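Local coordinates for protein HTH-type transcriptional activator AmpR (Pseudomonas aeruginosa PAO1, PDB 5MMH) that acts as a LysR-type transcriptional activator of the ampC beta-lactamase gene, its effector domain recognising cell-wall-derived muropeptides, at residues Asp12-Gly17 against Gly58-Ile63; Leu83-Cys88 against Arg170-Thr175; Gln103-Arg108 against Leu130-Val135. All coordinates share one frame; numbering follows the deposited sequence.

All three contacts lie in the effector domain, and they sample its two lobes. Interaction 1 is on the far side of the chain's centre from the other two, about 33 and 35 Å away between centres. Interactions 1 and 2 reach the same mixed sheet through consecutive strands, 61-66 and 73-86, whereas interaction 3 joins a separate parallel pair, 106-109 and 133-136. Most touching residues of interaction 1 are buried, and parallel-strand bonds are reinforced by a carboxylate and a hydroxyl. Interaction 2, partly buried, joins residues 83-88 to an irregular segment through one antiparallel bridge, a water and proline packing. Interaction 3, also partly buried, is loosely bonded, carried largely by side chains, and reached by the second subunit.

Interaction 1: Asp12-Gly17 against Gly58-Ile63; sequences DVLTVG and GLDYAI
Main-chain hydrogen bonds fix the register of two parallel strands, 13-17 and 61-63, whose short axes diverge by 25°. Gly17 N points straight at Tyr61 O (3.0 Å, 171° at the hydrogen), and Gly17 O receives Ile63 N at 2.7 Å, so this glycine grips the chain on both sides of Ala62. Two residues earlier Thr15 O accepts Asp60 N at 2.8 Å and Tyr61 N only weakly.

Side-chain-to-backbone bonds secure the start of the pair. With OG1 between the backbone N and the carbonyl carbon (chi1 62°), the Thr15 hydroxyl donates to a lone pair of Gly58 O at 2.9 Å and takes a weak bond from Asp60 N. Asp60 OD2 accepts Thr15 N at 2.9 Å, met from above the carboxylate plane. Its OD1 makes a salt bridge to Arg190, which would favour the ionised acid despite burial.

Apolar contact is slight: Leu59 CD1 packs directly on the bare Gly17 CA at 3.8 Å, and Val16 CG2 faces Tyr61 CB. Gly58 ends helix 54-57 in a Schellman motif. The sheet order 42-48, 13-19, 61-66, then antiparallel 181-187 from late in the chain, is the 2-1-3-n pattern of the type 2 periplasmic-binding-protein fold of LysR effector domains.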
ATOM      1  N   ASP A  12       6.697  -6.057  28.808  1.00 51.99           N
ATOM      2  CA  ASP A  12       5.253  -6.167  28.586  1.00 51.07           C
ATOM      3  C   ASP A  12       4.995  -6.112  27.087  1.00 44.60           C
ATOM      4  O   ASP A  12       5.742  -5.464  26.349  1.00 36.65           O
ATOM      5  CB  ASP A  12       4.484  -5.050  29.293  1.00 45.88           C
ATOM      6  CG  ASP A  12       4.427  -5.234  30.796  1.00 57.73           C
ATOM      7  OD1 ASP A  12       4.522  -6.393  31.262  1.00 57.51           O
ATOM      8  OD2 ASP A  12       4.291  -4.213  31.510  1.00 53.69           O
ATOM      9  N   VAL A  13       3.958  -6.779  26.627  1.00 37.48           N
ATOM     10  CA  VAL A  13       3.702  -6.852  25.198  1.00 36.04           C
ATOM     11  C   VAL A  13       2.694  -5.780  24.816  1.00 31.51           C
ATOM     12  O   VAL A  13       1.716  -5.535  25.535  1.00 35.11           O
ATOM     13  CB  VAL A  13       3.231  -8.264  24.785  1.00 40.76           C
ATOM     14  CG1 VAL A  13       1.740  -8.476  25.054  1.00 40.70           C
ATOM     15  CG2 VAL A  13       3.559  -8.508  23.337  1.00 28.84           C
ATOM     16  N   LEU A  14       2.951  -5.120  23.685  1.00 22.24           N
ATOM     17  CA  LEU A  14       2.046  -4.115  23.141  1.00 21.54           C
ATOM     18  C   LEU A  14       1.909  -4.321  21.640  1.00 23.16           C
ATOM     19  O   LEU A  14       2.910  -4.315  20.923  1.00 26.49           O
ATOM     20  CB  LEU A  14       2.573  -2.718  23.439  1.00 17.52           C
ATOM     21  CG  LEU A  14       1.849  -1.576  22.742  1.00 23.91           C
ATOM     22  CD1 LEU A  14       0.409  -1.497  23.183  1.00 24.08           C
ATOM     23  CD2 LEU A  14       2.572  -0.264  23.001  1.00 23.46           C
ATOM     24  N   THR A  15       0.681  -4.479  21.156  1.00 19.41           N
ATOM     25  CA  THR A  15       0.439  -4.708  19.741  1.00 22.36           C
ATOM     26  C   THR A  15      -0.367  -3.550  19.159  1.00 18.61           C
ATOM     27  O   THR A  15      -1.504  -3.301  19.573  1.00 18.10           O
ATOM     28  CB  THR A  15      -0.265  -6.052  19.522  1.00 28.12           C
ATOM     29  OG1 THR A  15      -1.537  -6.030  20.172  1.00 39.91           O
ATOM     30  CG2 THR A  15       0.548  -7.164  20.148  1.00 21.93           C
ATOM     31  N   VAL A  16       0.231  -2.834  18.209  1.00 15.67           N
ATOM     32  CA  VAL A  16      -0.414  -1.697  17.562  1.00 17.96           C
ATOM     33  C   VAL A  16      -0.475  -1.960  16.062  1.00 15.87           C
ATOM     34  O   VAL A  16       0.512  -2.400  15.467  1.00 13.95           O
ATOM     35  CB  VAL A  16       0.320  -0.377  17.850  1.00 16.73           C
ATOM     36  CG1 VAL A  16      -0.353   0.766  17.103  1.00 19.54           C
ATOM     37  CG2 VAL A  16       0.336  -0.077  19.367  1.00 16.23           C
ATOM     38  N   GLY A  17      -1.640  -1.706  15.473  1.00 14.53           N
ATOM     39  CA  GLY A  17      -1.826  -1.693  14.026  1.00 16.09           C
ATOM     40  C   GLY A  17      -2.133  -0.281  13.555  1.00 19.72           C
ATOM     41  O   GLY A  17      -2.878   0.457  14.209  1.00 20.14           O
ATOM     42  N   GLY A  58      -5.880  -9.172  16.800  1.00 23.84           N
ATOM     43  CA  GLY A  58      -5.255  -9.150  18.113  1.00 34.21           C
ATOM     44  C   GLY A  58      -4.570  -7.848  18.499  1.00 22.50           C
ATOM     45  O   GLY A  58      -3.553  -7.878  19.195  1.00 25.46           O
ATOM     46  N   LEU A  59      -5.108  -6.706  18.083  1.00 27.22           N
ATOM     47  CA  LEU A  59      -4.490  -5.416  18.362  1.00 21.16           C
ATOM     48  C   LEU A  59      -4.928  -4.889  19.726  1.00 26.75           C
ATOM     49  O   LEU A  59      -6.080  -5.066  20.125  1.00 22.07           O
ATOM     50  CB  LEU A  59      -4.871  -4.398  17.290  1.00 20.21           C
ATOM     51  CG  LEU A  59      -4.588  -4.812  15.846  1.00 21.71           C
ATOM     52  CD1 LEU A  59      -4.936  -3.697  14.887  1.00 18.73           C
ATOM     53  CD2 LEU A  59      -3.139  -5.150  15.729  1.00 18.87           C
ATOM     54  N   ASP A  60      -4.004  -4.230  20.437  1.00 21.41           N
ATOM     55  CA  ASP A  60      -4.428  -3.390  21.554  1.00 23.41           C
ATOM     56  C   ASP A  60      -4.971  -2.057  21.038  1.00 21.46           C
ATOM     57  O   ASP A  60      -6.070  -1.644  21.422  1.00 25.56           O
ATOM     58  CB  ASP A  60      -3.266  -3.184  22.542  1.00 24.68           C
ATOM     59  CG  ASP A  60      -2.721  -4.511  23.100  1.00 30.01           C
ATOM     60  OD1 ASP A  60      -3.532  -5.359  23.511  1.00 29.22           O
ATOM     61  OD2 ASP A  60      -1.485  -4.733  23.100  1.00 25.02           O
ATOM     62  N   TYR A  61      -4.230  -1.384  20.140  1.00 23.13           N
ATOM     63  CA  TYR A  61      -4.691  -0.169  19.467  1.00 15.04           C
ATOM     64  C   TYR A  61      -4.644  -0.302  17.948  1.00 15.64           C
ATOM     65  O   TYR A  61      -3.783  -0.990  17.392  1.00 16.56           O
ATOM     66  CB  TYR A  61      -3.838   1.036  19.818  1.00 14.74           C
ATOM     67  CG  TYR A  61      -3.964   1.640  21.216  1.00 12.47           C
ATOM     68  CD1 TYR A  61      -5.154   2.224  21.662  1.00 17.52           C
ATOM     69  CD2 TYR A  61      -2.859   1.707  22.042  1.00 13.88           C
ATOM     70  CE1 TYR A  61      -5.243   2.817  22.944  1.00 16.44           C
ATOM     71  CE2 TYR A  61      -2.926   2.304  23.317  1.00 22.44           C
ATOM     72  CZ  TYR A  61      -4.112   2.857  23.752  1.00 17.30           C
ATOM     73  OH  TYR A  61      -4.148   3.420  24.997  1.00 28.94           O
ATOM     74  N   ALA A  62      -5.516   0.443  17.275  1.00 14.97           N
ATOM     75  CA  ALA A  62      -5.446   0.633  15.833  1.00 14.05           C
ATOM     76  C   ALA A  62      -5.488   2.120  15.503  1.00 14.65           C
ATOM     77  O   ALA A  62      -6.378   2.835  15.972  1.00 20.70           O
ATOM     78  CB  ALA A  62      -6.594  -0.080  15.110  1.00 18.04           C
ATOM     79  N   ILE A  63      -4.546   2.583  14.685  1.00 13.98           N
ATOM     80  CA  ILE A  63      -4.526   3.962  14.203  1.00 15.18           C
ATOM     81  C   ILE A  63      -5.112   3.982  12.802  1.00 16.37           C
ATOM     82  O   ILE A  63      -4.642   3.268  11.909  1.00 17.11           O
ATOM     83  CB  ILE A  63      -3.103   4.540  14.198  1.00 18.28           C
ATOM     84  CG1 ILE A  63      -2.538   4.627  15.623  1.00 15.98           C
ATOM     85  CG2 ILE A  63      -3.077   5.913  13.474  1.00 12.22           C
ATOM     86  CD1 ILE A  63      -1.041   4.992  15.647  1.00 11.75           C
TER

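Interaction 2: Leu83-Cys88 against Arg170-Thr175; sequences LTVLCC and RRPFAT
A single antiparallel bridge, the hydrogen-bonded pair Cys87 and Arg170, fastens residues 83-88, on strand 73-86, to the irregular segment 170-175 in the second lobe of the periplasmic-binding-protein-like fold. Cys87 N reaches Arg170 O in the carbonyl plane at 3.1 Å, while Arg170 N meets Cys87 O nearly along its C=O axis at 2.9 Å. No second bridge forms, and the chains lie farther apart toward Thr84 and Thr175. Pro172 packs on the strand side chains: its CG touches Val85 CG1 at 3.6 Å and Cys87 SG at 3.7 Å, valine and proline crossing at about a right angle. A water donates to Val85 O at 2.6 Å and accepts from Phe173 N. Thr84 OG1, anti to its backbone N, donates to Thr175 O at 3.0 Å. Arg171 runs extended from CG to NE across Thr84, whose CB lies over one guanidinium face, 3.7 Å above the plane and offset toward the rim.

Farther out, Trp118 NE1 is a second donor to Thr175 O, and Trp115 and Trp118 pack on Val85. Arg171 NH2 is positioned by a salt bridge with Glu176 and a bond to Ala174 O. Arg171 NE donates to Phe173 O at 3.2 Å, the oxygen lying in the guanidinium plane.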
ATOM      1  N   LEU A  83      -6.509  16.867   2.432  1.00 22.53           N
ATOM      2  CA  LEU A  83      -6.199  16.255   1.150  1.00 21.83           C
ATOM      3  C   LEU A  83      -5.834  17.325   0.127  1.00 25.64           C
ATOM      4  O   LEU A  83      -6.479  18.377   0.058  1.00 23.54           O
ATOM      5  CB  LEU A  83      -7.395  15.449   0.645  1.00 16.51           C
ATOM      6  CG  LEU A  83      -7.849  14.270   1.497  1.00 24.14           C
ATOM      7  CD1 LEU A  83      -8.940  13.482   0.790  1.00 17.90           C
ATOM      8  CD2 LEU A  83      -6.665  13.371   1.810  1.00 18.23           C
ATOM      9  N   THR A  84      -4.812  17.046  -0.680  1.00 28.15           N
ATOM     10  CA  THR A  84      -4.443  17.937  -1.769  1.00 26.42           C
ATOM     11  C   THR A  84      -4.086  17.120  -3.007  1.00 28.07           C
ATOM     12  O   THR A  84      -3.855  15.910  -2.938  1.00 21.29           O
ATOM     13  CB  THR A  84      -3.276  18.852  -1.368  1.00 29.27           C
ATOM     14  OG1 THR A  84      -3.319  20.037  -2.164  1.00 33.16           O
ATOM     15  CG2 THR A  84      -1.920  18.152  -1.557  1.00 23.19           C
ATOM     16  N   VAL A  85      -4.027  17.808  -4.144  1.00 31.95           N
ATOM     17  CA  VAL A  85      -3.642  17.194  -5.411  1.00 23.88           C
ATOM     18  C   VAL A  85      -2.135  16.971  -5.433  1.00 29.43           C
ATOM     19  O   VAL A  85      -1.358  17.894  -5.163  1.00 29.40           O
ATOM     20  CB  VAL A  85      -4.089  18.070  -6.590  1.00 24.54           C
ATOM     21  CG1 VAL A  85      -3.368  17.661  -7.843  1.00 33.21           C
ATOM     22  CG2 VAL A  85      -5.600  17.979  -6.787  1.00 21.46           C
ATOM     23  N   LEU A  86      -1.714  15.738  -5.763  1.00 22.82           N
ATOM     24  CA  LEU A  86      -0.308  15.380  -5.857  1.00 22.26           C
ATOM     25  C   LEU A  86      -0.079  14.636  -7.164  1.00 25.60           C
ATOM     26  O   LEU A  86      -0.898  13.801  -7.559  1.00 30.95           O
ATOM     27  CB  LEU A  86       0.127  14.521  -4.663  1.00 22.89           C
ATOM     28  CG  LEU A  86       0.035  15.213  -3.297  1.00 22.92           C
ATOM     29  CD1 LEU A  86       0.218  14.201  -2.186  1.00 27.29           C
ATOM     30  CD2 LEU A  86       1.084  16.304  -3.180  1.00 24.02           C
ATOM     31  N   CYS A  87       1.032  14.935  -7.839  1.00 28.02           N
ATOM     32  CA  CYS A  87       1.297  14.336  -9.145  1.00 27.48           C
ATOM     33  C   CYS A  87       2.784  14.397  -9.448  1.00 32.60           C
ATOM     34  O   CYS A  87       3.564  15.011  -8.716  1.00 30.62           O
ATOM     35  CB  CYS A  87       0.499  15.031 -10.245  1.00 26.19           C
ATOM     36  SG  CYS A  87       0.843  16.794 -10.405  1.00 32.75           S
ATOM     37  N   CYS A  88       3.176  13.736 -10.539  1.00 31.76           N
ATOM     38  CA  CYS A  88       4.568  13.788 -10.971  1.00 38.65           C
ATOM     39  C   CYS A  88       4.870  15.120 -11.667  1.00 42.39           C
ATOM     40  O   CYS A  88       3.958  15.808 -12.138  1.00 43.18           O
ATOM     41  CB  CYS A  88       4.888  12.614 -11.899  1.00 33.28           C
ATOM     42  SG  CYS A  88       4.035  12.630 -13.484  1.00 40.25           S
ATOM     43  N   ARG A 170       5.168  16.395  -6.760  1.00 32.57           N
ATOM     44  CA  ARG A 170       4.884  17.817  -6.744  1.00 34.27           C
ATOM     45  C   ARG A 170       3.463  18.080  -6.274  1.00 30.05           C
ATOM     46  O   ARG A 170       2.556  17.268  -6.467  1.00 28.76           O
ATOM     47  CB  ARG A 170       5.108  18.449  -8.131  1.00 33.70           C
ATOM     48  CG  ARG A 170       6.563  18.361  -8.600  1.00 39.52           C
ATOM     49  CD  ARG A 170       7.006  19.546  -9.471  1.00 52.89           C
ATOM     50  NE  ARG A 170       7.216  20.761  -8.687  1.00 58.67           N
ATOM     51  CZ  ARG A 170       6.376  21.795  -8.655  1.00 59.98           C
ATOM     52  NH1 ARG A 170       5.263  21.780  -9.386  1.00 53.15           N
ATOM     53  NH2 ARG A 170       6.655  22.854  -7.898  1.00 59.62           N
ATOM     54  N   ARG A 171       3.296  19.234  -5.641  1.00 35.07           N
ATOM     55  CA  ARG A 171       1.994  19.774  -5.269  1.00 31.88           C
ATOM     56  C   ARG A 171       1.668  20.930  -6.204  1.00 35.64           C
ATOM     57  O   ARG A 171       2.226  22.026  -6.044  1.00 42.44           O
ATOM     58  CB  ARG A 171       2.014  20.252  -3.816  1.00 28.73           C
ATOM     59  CG  ARG A 171       0.681  20.792  -3.328  1.00 31.89           C
ATOM     60  CD  ARG A 171       0.763  21.160  -1.865  1.00 29.59           C
ATOM     61  NE  ARG A 171      -0.497  21.706  -1.390  1.00 25.23           N
ATOM     62  CZ  ARG A 171      -0.849  21.724  -0.112  1.00 33.33           C
ATOM     63  NH1 ARG A 171      -0.031  21.227   0.808  1.00 32.82           N
ATOM     64  NH2 ARG A 171      -2.025  22.225   0.241  1.00 29.33           N
ATOM     65  N   PRO A 172       0.793  20.744  -7.200  1.00 32.22           N
ATOM     66  CA  PRO A 172       0.560  21.818  -8.179  1.00 33.87           C
ATOM     67  C   PRO A 172      -0.350  22.944  -7.717  1.00 37.60           C
ATOM     68  O   PRO A 172      -0.242  24.044  -8.276  1.00 40.27           O
ATOM     69  CB  PRO A 172      -0.067  21.079  -9.374  1.00 43.50           C
ATOM     70  CG  PRO A 172      -0.587  19.793  -8.807  1.00 36.28           C
ATOM     71  CD  PRO A 172       0.341  19.433  -7.699  1.00 33.36           C
ATOM     72  N   PHE A 173      -1.247  22.722  -6.751  1.00 35.31           N
ATOM     73  CA  PHE A 173      -2.171  23.761  -6.305  1.00 32.23           C
ATOM     74  C   PHE A 173      -2.133  23.913  -4.789  1.00 33.46           C
ATOM     75  O   PHE A 173      -1.734  23.002  -4.055  1.00 32.89           O
ATOM     76  CB  PHE A 173      -3.612  23.472  -6.734  1.00 28.95           C
ATOM     77  CG  PHE A 173      -3.746  23.085  -8.178  1.00 40.90           C
ATOM     78  CD1 PHE A 173      -3.552  24.021  -9.186  1.00 41.21           C
ATOM     79  CD2 PHE A 173      -4.057  21.780  -8.531  1.00 33.66           C
ATOM     80  CE1 PHE A 173      -3.679  23.663 -10.523  1.00 43.62           C
ATOM     81  CE2 PHE A 173      -4.180  21.412  -9.865  1.00 41.34           C
ATOM     82  CZ  PHE A 173      -3.990  22.354 -10.863  1.00 39.19           C
ATOM     83  N   ALA A 174      -2.592  25.078  -4.329  1.00 31.32           N
ATOM     84  CA  ALA A 174      -2.655  25.375  -2.903  1.00 31.15           C
ATOM     85  C   ALA A 174      -3.902  24.813  -2.225  1.00 31.18           C
ATOM     86  O   ALA A 174      -3.876  24.549  -1.016  1.00 28.46           O
ATOM     87  CB  ALA A 174      -2.589  26.890  -2.679  1.00 26.07           C
ATOM     88  N   THR A 175      -4.985  24.622  -2.971  1.00 23.47           N
ATOM     89  CA  THR A 175      -6.254  24.230  -2.372  1.00 29.45           C
ATOM     90  C   THR A 175      -6.132  22.910  -1.608  1.00 33.65           C
ATOM     91  O   THR A 175      -5.587  21.925  -2.125  1.00 30.86           O
ATOM     92  CB  THR A 175      -7.321  24.118  -3.465  1.00 30.85           C
ATOM     93  OG1 THR A 175      -7.491  25.386  -4.105  1.00 30.60           O
ATOM     94  CG2 THR A 175      -8.657  23.699  -2.875  1.00 31.19           C
TER
HETATM   95  O   HOH W   1      -2.024  20.423  -5.202  1.00 31.93           O

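Interaction 3: Gln103-Arg108 against Leu130-Val135; sequences QHTLLR and LTRSIV
Arg108 has the largest area buried here. Its CG occupies the crowded position between the backbone N and the carbonyl carbon (chi1 68°), and from there the extended chain runs alongside Val135. The guanidinium is laid flat on that valine: Val135 CG2 stands 3.6 Å above its plane, over the centre. Ser133 OG lies near the plane at the guanidinium edge, 3.7 Å from Arg108 NE, but bonds Pro129 O. The main chain places the arginine, with Arg108 N aimed nearly along the C=O of Ile134 (3.0 Å, 171° at the hydrogen).

Thr105, next in buried area, turns CG2 anti to its backbone N, 4.0 Å from Ile134 CD1, while its OG1 touches Arg132 CD at 3.1 Å. Ile134 is the third. Its CD1 also meets Leu107 CD2 at 3.9 Å, the two side chains lying side by side and pointing the same way. The strands are otherwise loosely joined, Leu106 N to Arg132 O being a weak bond.

Helix 114-121 makes this a beta-alpha-beta crossover. Its Trp115 packs on Leu106 and Arg108 and bonds Leu107 O, whereas Leu107 packs on helix 139-147. Backbone bonds tie Thr105 and Leu107 to Val152, and Val135 to the second subunit, whose Leu45 packs on Ile134.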
ATOM      1  N   GLN A 103      -8.620  16.521 -17.790  1.00 32.31           N
ATOM      2  CA  GLN A 103      -7.853  15.944 -18.889  1.00 45.16           C
ATOM      3  C   GLN A 103      -6.957  14.795 -18.451  1.00 42.25           C
ATOM      4  O   GLN A 103      -6.215  14.255 -19.282  1.00 38.32           O
ATOM      5  CB  GLN A 103      -6.969  17.008 -19.544  1.00 45.98           C
ATOM      6  CG  GLN A 103      -7.707  18.153 -20.193  1.00 48.52           C
ATOM      7  CD  GLN A 103      -6.752  19.224 -20.660  1.00 56.55           C
ATOM      8  OE1 GLN A 103      -5.653  18.920 -21.135  1.00 62.62           O
ATOM      9  NE2 GLN A 103      -7.150  20.486 -20.511  1.00 52.62           N
ATOM     10  N   HIS A 104      -6.980  14.438 -17.176  1.00 31.86           N
ATOM     11  CA  HIS A 104      -6.113  13.412 -16.635  1.00 28.93           C
ATOM     12  C   HIS A 104      -6.957  12.373 -15.917  1.00 35.16           C
ATOM     13  O   HIS A 104      -8.076  12.643 -15.476  1.00 34.40           O
ATOM     14  CB  HIS A 104      -5.078  14.000 -15.656  1.00 33.22           C
ATOM     15  CG  HIS A 104      -4.045  14.869 -16.305  1.00 37.59           C
ATOM     16  ND1 HIS A 104      -4.267  16.197 -16.606  1.00 34.34           N
ATOM     17  CD2 HIS A 104      -2.784  14.595 -16.718  1.00 36.78           C
ATOM     18  CE1 HIS A 104      -3.189  16.701 -17.178  1.00 40.17           C
ATOM     19  NE2 HIS A 104      -2.274  15.751 -17.257  1.00 42.79           N
ATOM     20  N   THR A 105      -6.408  11.173 -15.815  1.00 29.16           N
ATOM     21  CA  THR A 105      -6.973  10.185 -14.922  1.00 32.93           C
ATOM     22  C   THR A 105      -6.919  10.694 -13.501  1.00 28.27           C
ATOM     23  O   THR A 105      -5.857  11.091 -13.013  1.00 29.44           O
ATOM     24  CB  THR A 105      -6.209   8.881 -15.020  1.00 28.27           C
ATOM     25  OG1 THR A 105      -6.067   8.543 -16.394  1.00 49.65           O
ATOM     26  CG2 THR A 105      -6.940   7.787 -14.255  1.00 31.24           C
ATOM     27  N   LEU A 106      -8.066  10.676 -12.842  1.00 31.08           N
ATOM     28  CA  LEU A 106      -8.181  11.103 -11.457  1.00 28.45           C
ATOM     29  C   LEU A 106      -8.060   9.856 -10.595  1.00 28.28           C
ATOM     30  O   LEU A 106      -8.971   9.029 -10.570  1.00 31.16           O
ATOM     31  CB  LEU A 106      -9.509  11.819 -11.218  1.00 32.70           C
ATOM     32  CG  LEU A 106      -9.760  13.049 -12.100  1.00 34.07           C
ATOM     33  CD1 LEU A 106     -10.992  13.810 -11.646  1.00 34.84           C
ATOM     34  CD2 LEU A 106      -8.524  13.956 -12.132  1.00 28.22           C
ATOM     35  N   LEU A 107      -6.934   9.710  -9.902  1.00 23.09           N
ATOM     36  CA  LEU A 107      -6.759   8.585  -8.990  1.00 19.65           C
ATOM     37  C   LEU A 107      -7.528   8.857  -7.704  1.00 28.26           C
ATOM     38  O   LEU A 107      -7.466   9.959  -7.157  1.00 22.83           O
ATOM     39  CB  LEU A 107      -5.278   8.383  -8.691  1.00 19.15           C
ATOM     40  CG  LEU A 107      -4.331   8.385  -9.895  1.00 19.35           C
ATOM     41  CD1 LEU A 107      -2.902   8.477  -9.417  1.00 19.42           C
ATOM     42  CD2 LEU A 107      -4.539   7.111 -10.800  1.00 13.25           C
ATOM     43  N   ARG A 108      -8.262   7.860  -7.211  1.00 30.10           N
ATOM     44  CA  ARG A 108      -9.068   8.112  -6.027  1.00 26.94           C
ATOM     45  C   ARG A 108      -9.049   6.927  -5.076  1.00 24.95           C
ATOM     46  O   ARG A 108      -8.629   5.823  -5.424  1.00 20.44           O
ATOM     47  CB  ARG A 108     -10.502   8.473  -6.411  1.00 33.08           C
ATOM     48  CG  ARG A 108     -11.321   7.371  -7.012  1.00 31.00           C
ATOM     49  CD  ARG A 108     -12.649   7.978  -7.416  1.00 35.19           C
ATOM     50  NE  ARG A 108     -13.648   7.013  -7.859  1.00 39.93           N
ATOM     51  CZ  ARG A 108     -14.404   6.279  -7.047  1.00 40.44           C
ATOM     52  NH1 ARG A 108     -14.273   6.367  -5.723  1.00 32.69           N
ATOM     53  NH2 ARG A 108     -15.295   5.446  -7.566  1.00 48.40           N
ATOM     54  N   LEU A 130     -16.429   9.330 -12.156  1.00 71.38           N
ATOM     55  CA  LEU A 130     -16.527   7.918 -12.524  1.00 72.43           C
ATOM     56  C   LEU A 130     -16.076   7.811 -13.972  1.00 74.04           C
ATOM     57  O   LEU A 130     -16.797   8.250 -14.876  1.00 81.13           O
ATOM     58  CB  LEU A 130     -17.952   7.385 -12.374  1.00 68.99           C
ATOM     59  CG  LEU A 130     -18.547   7.006 -11.018  1.00 71.97           C
ATOM     60  CD1 LEU A 130     -19.753   6.096 -11.232  1.00 63.76           C
ATOM     61  CD2 LEU A 130     -17.511   6.333 -10.118  1.00 68.66           C
ATOM     62  N   THR A 131     -14.894   7.232 -14.191  1.00 71.50           N
ATOM     63  CA  THR A 131     -14.248   7.202 -15.509  1.00 68.47           C
ATOM     64  C   THR A 131     -13.921   8.635 -15.971  1.00 73.80           C
ATOM     65  O   THR A 131     -14.815   9.470 -16.127  1.00 78.39           O
ATOM     66  CB  THR A 131     -15.128   6.489 -16.568  1.00 68.94           C
ATOM     67  OG1 THR A 131     -15.529   5.202 -16.072  1.00 70.79           O
ATOM     68  CG2 THR A 131     -14.376   6.325 -17.885  1.00 61.63           C
ATOM     69  N   ARG A 132     -12.646   8.898 -16.213  1.00 61.66           N
ATOM     70  CA  ARG A 132     -11.640   7.884 -16.098  1.00 60.06           C
ATOM     71  C   ARG A 132     -10.980   7.902 -14.752  1.00 54.57           C
ATOM     72  O   ARG A 132     -10.427   8.891 -14.336  1.00 48.65           O
ATOM     73  CB  ARG A 132     -10.592   8.012 -17.181  1.00 59.19           C
ATOM     74  CG  ARG A 132      -9.840   6.703 -17.401  1.00 59.70           C
ATOM     75  CD  ARG A 132      -8.343   6.838 -17.570  1.00 59.72           C
ATOM     76  NE  ARG A 132      -7.867   5.786 -18.476  1.00 67.47           N
ATOM     77  CZ  ARG A 132      -7.032   5.948 -19.513  1.00 70.43           C
ATOM     78  NH1 ARG A 132      -6.698   4.896 -20.259  1.00 65.20           N
ATOM     79  NH2 ARG A 132      -6.488   7.120 -19.801  1.00 68.61           N
ATOM     80  N   SER A 133     -11.055   6.780 -14.078  1.00 51.45           N
ATOM     81  CA  SER A 133     -10.457   6.762 -12.747  1.00 43.91           C
ATOM     82  C   SER A 133     -10.266   5.338 -12.235  1.00 39.76           C
ATOM     83  O   SER A 133     -10.919   4.384 -12.679  1.00 33.37           O
ATOM     84  CB  SER A 133     -11.276   7.593 -11.742  1.00 39.37           C
ATOM     85  OG  SER A 133     -12.511   7.001 -11.379  1.00 53.14           O
ATOM     86  N   ILE A 134      -9.357   5.238 -11.265  1.00 29.69           N
ATOM     87  CA  ILE A 134      -8.876   3.996 -10.676  1.00 26.63           C
ATOM     88  C   ILE A 134      -8.962   4.174  -9.173  1.00 22.31           C
ATOM     89  O   ILE A 134      -8.531   5.207  -8.649  1.00 21.19           O
ATOM     90  CB  ILE A 134      -7.416   3.711 -11.089  1.00 21.26           C
ATOM     91  CG1 ILE A 134      -7.244   3.906 -12.596  1.00 23.97           C
ATOM     92  CG2 ILE A 134      -6.968   2.339 -10.619  1.00 18.42           C
ATOM     93  CD1 ILE A 134      -5.814   4.159 -13.036  1.00 28.45           C
ATOM     94  N   VAL A 135      -9.499   3.183  -8.481  1.00 21.61           N
ATOM     95  CA  VAL A 135      -9.772   3.277  -7.048  1.00 23.20           C
ATOM     96  C   VAL A 135      -8.692   2.519  -6.294  1.00 24.28           C
ATOM     97  O   VAL A 135      -8.333   1.393  -6.668  1.00 22.89           O
ATOM     98  CB  VAL A 135     -11.172   2.720  -6.707  1.00 21.61           C
ATOM     99  CG1 VAL A 135     -11.458   2.875  -5.221  1.00 26.05           C
ATOM    100  CG2 VAL A 135     -12.236   3.403  -7.544  1.00 22.75           C
TER